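Local atomic coordinates of polyisoprenyl-teichoic acid--peptidoglycan teichoic acid transferase TagV (Bacillus subtilis, PDB entry 6UF3), a protein that belongs to the LytR-CpsA-Psr family of bacterial cell-envelope proteins. Residues A[4-9]-A[88-93]. Residues are numbered along the deposited sequence; the frame is centred on the assembly and turned at random.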
ATOM      1  N   LYS A   4       4.392  -7.783  19.593  1.00 39.48           N
ATOM      2  CA  LYS A   4       3.664  -6.544  19.828  1.00 35.80           C
ATOM      3  C   LYS A   4       2.947  -6.109  18.547  1.00 32.56           C
ATOM      4  O   LYS A   4       3.472  -6.303  17.448  1.00 29.74           O
ATOM      5  CB  LYS A   4       4.646  -5.471  20.302  1.00 44.83           C
ATOM      6  CG  LYS A   4       4.055  -4.123  20.662  1.00 53.21           C
ATOM      7  CD  LYS A   4       5.138  -3.206  21.208  1.00 61.66           C
ATOM      8  CE  LYS A   4       4.772  -1.742  21.028  1.00 63.93           C
ATOM      9  NZ  LYS A   4       5.555  -1.106  19.928  1.00 64.65           N
ATOM     10  N   PRO A   5       1.740  -5.548  18.648  1.00 22.53           N
ATOM     11  CA  PRO A   5       1.082  -5.013  17.448  1.00 20.21           C
ATOM     12  C   PRO A   5       1.940  -3.954  16.773  1.00 20.77           C
ATOM     13  O   PRO A   5       2.634  -3.179  17.436  1.00 22.43           O
ATOM     14  CB  PRO A   5      -0.215  -4.402  17.990  1.00 23.17           C
ATOM     15  CG  PRO A   5      -0.438  -5.085  19.302  1.00 24.97           C
ATOM     16  CD  PRO A   5       0.917  -5.383  19.857  1.00 29.06           C
ATOM     17  N   PHE A   6       1.876  -3.917  15.447  1.00 19.76           N
ATOM     18  CA  PHE A   6       2.684  -2.944  14.714  1.00 20.81           C
ATOM     19  C   PHE A   6       2.054  -2.662  13.354  1.00 18.21           C
ATOM     20  O   PHE A   6       1.188  -3.389  12.883  1.00 18.72           O
ATOM     21  CB  PHE A   6       4.129  -3.440  14.565  1.00 18.14           C
ATOM     22  CG  PHE A   6       4.289  -4.554  13.581  1.00 20.53           C
ATOM     23  CD1 PHE A   6       3.988  -5.862  13.940  1.00 23.10           C
ATOM     24  CD2 PHE A   6       4.762  -4.310  12.304  1.00 20.66           C
ATOM     25  CE1 PHE A   6       4.150  -6.898  13.034  1.00 26.56           C
ATOM     26  CE2 PHE A   6       4.916  -5.339  11.395  1.00 22.76           C
ATOM     27  CZ  PHE A   6       4.609  -6.633  11.759  1.00 24.72           C
ATOM     28  N   SER A   7       2.508  -1.589  12.713  1.00 17.34           N
ATOM     29  CA  SER A   7       1.953  -1.180  11.433  1.00 17.94           C
ATOM     30  C   SER A   7       3.025  -1.174  10.340  1.00 17.06           C
ATOM     31  O   SER A   7       4.216  -1.050  10.618  1.00 17.45           O
ATOM     32  CB  SER A   7       1.338   0.222  11.539  1.00 19.44           C
ATOM     33  OG  SER A   7       2.355   1.125  11.973  1.00 21.31           O
ATOM     34  N   ILE A   8       2.573  -1.321   9.094  1.00 19.14           N
ATOM     35  CA  ILE A   8       3.413  -1.239   7.899  1.00 18.91           C
ATOM     36  C   ILE A   8       2.772  -0.247   6.938  1.00 18.96           C
ATOM     37  O   ILE A   8       1.567  -0.317   6.680  1.00 17.49           O
ATOM     38  CB  ILE A   8       3.572  -2.597   7.192  1.00 17.01           C
ATOM     39  CG1 ILE A   8       3.961  -3.704   8.168  1.00 17.43           C
ATOM     40  CG2 ILE A   8       4.610  -2.476   6.058  1.00 18.18           C
ATOM     41  CD1 ILE A   8       3.939  -5.087   7.527  1.00 19.23           C
ATOM     42  N   LEU A   9       3.572   0.678   6.407  1.00 16.47           N
ATOM     43  CA  LEU A   9       3.145   1.513   5.289  1.00 15.86           C
ATOM     44  C   LEU A   9       3.798   0.994   4.015  1.00 16.64           C
ATOM     45  O   LEU A   9       5.032   0.906   3.932  1.00 17.70           O
ATOM     46  CB  LEU A   9       3.518   2.986   5.505  1.00 16.92           C
ATOM     47  CG  LEU A   9       3.292   3.904   4.282  1.00 18.06           C
ATOM     48  CD1 LEU A   9       1.813   3.990   3.879  1.00 17.02           C
ATOM     49  CD2 LEU A   9       3.851   5.332   4.538  1.00 18.52           C
ATOM     50  N   ILE A  88       3.879   4.514  12.535  1.00 21.21           N
ATOM     51  CA  ILE A  88       4.162   3.654  11.390  1.00 20.10           C
ATOM     52  C   ILE A  88       5.490   2.971  11.702  1.00 20.92           C
ATOM     53  O   ILE A  88       6.564   3.576  11.609  1.00 19.95           O
ATOM     54  CB  ILE A  88       4.226   4.432  10.064  1.00 18.75           C
ATOM     55  CG1 ILE A  88       2.843   4.940   9.634  1.00 22.52           C
ATOM     56  CG2 ILE A  88       4.873   3.572   8.954  1.00 25.75           C
ATOM     57  CD1 ILE A  88       1.785   3.842   9.449  1.00 23.75           C
ATOM     58  N   ASP A  89       5.433   1.703  12.098  1.00 20.66           N
ATOM     59  CA  ASP A  89       6.643   1.043  12.572  1.00 20.63           C
ATOM     60  C   ASP A  89       7.540   0.589  11.426  1.00 19.91           C
ATOM     61  O   ASP A  89       8.770   0.705  11.514  1.00 21.09           O
ATOM     62  CB  ASP A  89       6.250  -0.146  13.459  1.00 23.01           C
ATOM     63  CG  ASP A  89       5.361   0.280  14.616  1.00 31.47           C
ATOM     64  OD1 ASP A  89       5.862   0.967  15.537  1.00 35.88           O
ATOM     65  OD2 ASP A  89       4.154  -0.024  14.584  1.00 25.97           O
ATOM     66  N   LYS A  90       6.950   0.054  10.360  1.00 20.08           N
ATOM     67  CA  LYS A  90       7.692  -0.522   9.247  1.00 18.30           C
ATOM     68  C   LYS A  90       7.240   0.128   7.952  1.00 17.87           C
ATOM     69  O   LYS A  90       6.098   0.576   7.828  1.00 17.50           O
ATOM     70  CB  LYS A  90       7.479  -2.057   9.141  1.00 18.37           C
ATOM     71  CG  LYS A  90       7.953  -2.821  10.353  1.00 19.95           C
ATOM     72  CD  LYS A  90       9.480  -2.703  10.500  1.00 20.83           C
ATOM     73  CE  LYS A  90      10.001  -3.680  11.540  1.00 22.62           C
ATOM     74  NZ  LYS A  90      11.487  -3.675  11.698  1.00 26.03           N
ATOM     75  N   TYR A  91       8.141   0.160   6.975  1.00 20.40           N
ATOM     76  CA  TYR A  91       7.817   0.687   5.660  1.00 20.74           C
ATOM     77  C   TYR A  91       8.354  -0.257   4.596  1.00 19.76           C
ATOM     78  O   TYR A  91       9.353  -0.957   4.794  1.00 21.05           O
ATOM     79  CB  TYR A  91       8.380   2.118   5.437  1.00 21.97           C
ATOM     80  CG  TYR A  91       9.880   2.203   5.569  1.00 24.64           C
ATOM     81  CD1 TYR A  91      10.711   1.964   4.482  1.00 25.64           C
ATOM     82  CD2 TYR A  91      10.464   2.504   6.789  1.00 24.13           C
ATOM     83  CE1 TYR A  91      12.086   2.025   4.612  1.00 26.54           C
ATOM     84  CE2 TYR A  91      11.834   2.574   6.923  1.00 25.25           C
ATOM     85  CZ  TYR A  91      12.633   2.326   5.839  1.00 30.66           C
ATOM     86  OH  TYR A  91      13.994   2.392   5.993  1.00 38.03           O
ATOM     87  N   VAL A  92       7.654  -0.271   3.468  1.00 19.91           N
ATOM     88  CA  VAL A  92       8.061  -0.984   2.264  1.00 23.18           C
ATOM     89  C   VAL A  92       7.838  -0.026   1.104  1.00 25.97           C
ATOM     90  O   VAL A  92       6.713   0.440   0.906  1.00 25.64           O
ATOM     91  CB  VAL A  92       7.244  -2.268   2.047  1.00 26.68           C
ATOM     92  CG1 VAL A  92       7.602  -2.901   0.702  1.00 31.32           C
ATOM     93  CG2 VAL A  92       7.465  -3.245   3.192  1.00 22.97           C
ATOM     94  N   THR A  93       8.886   0.282   0.350  1.00 23.56           N
ATOM     95  CA  THR A  93       8.758   1.114  -0.841  1.00 26.42           C
ATOM     96  C   THR A  93       9.105   0.273  -2.060  1.00 30.37           C
ATOM     97  O   THR A  93      10.075  -0.493  -2.033  1.00 25.57           O
ATOM     98  CB  THR A  93       9.678   2.345  -0.798  1.00 32.97           C
ATOM     99  OG1 THR A  93       9.504   3.051   0.434  1.00 37.73           O
ATOM    100  CG2 THR A  93       9.360   3.294  -1.955  1.00 32.72           C
TER
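Asp89 and Ser7 are joined by two reciprocal bonds, each backbone N-H donating to the other's side-chain oxygen. Asp89 OD2 accepts from Ser7 N at 2.9 Å, through the lone pair turned away from OD1, while Asp89 N donates to Ser7 OG at 3.1 Å. With chi1 of 58°, Ser7 OG sits between its own backbone N and carbonyl carbon, close to Ile88 CA (3.2 Å), where it also hydrogen-bonds Pro87 O. Beyond this pair of bonds the pairing passes to the backbone: Lys90 N to Ser7 O, Leu9 N to Lys90 O (2.9 Å) and Val92 N to Leu9 O. Such a ladder illustrates parallel pairing inside a mixed sheet, here joining strand 6-13 to strand 90-94, with helix 72-84 in the intervening chain. On the face of Ile8 and Lys90, the Ile8 and Val92 CG2 methyls meet at 4.1 Å, and Lys90 CG lies 4.0 Å from Phe6 CD2, set obliquely to the ring. Lys90 then bends at chi2 (-65°), and its NZ runs off to a salt bridge with Glu203 and a hydrogen bond to Asn198 O. On the other face Ile88 CG2 packs 3.8 Å from Leu9 CB, and Val77 of helix 72-84 touches both side chains.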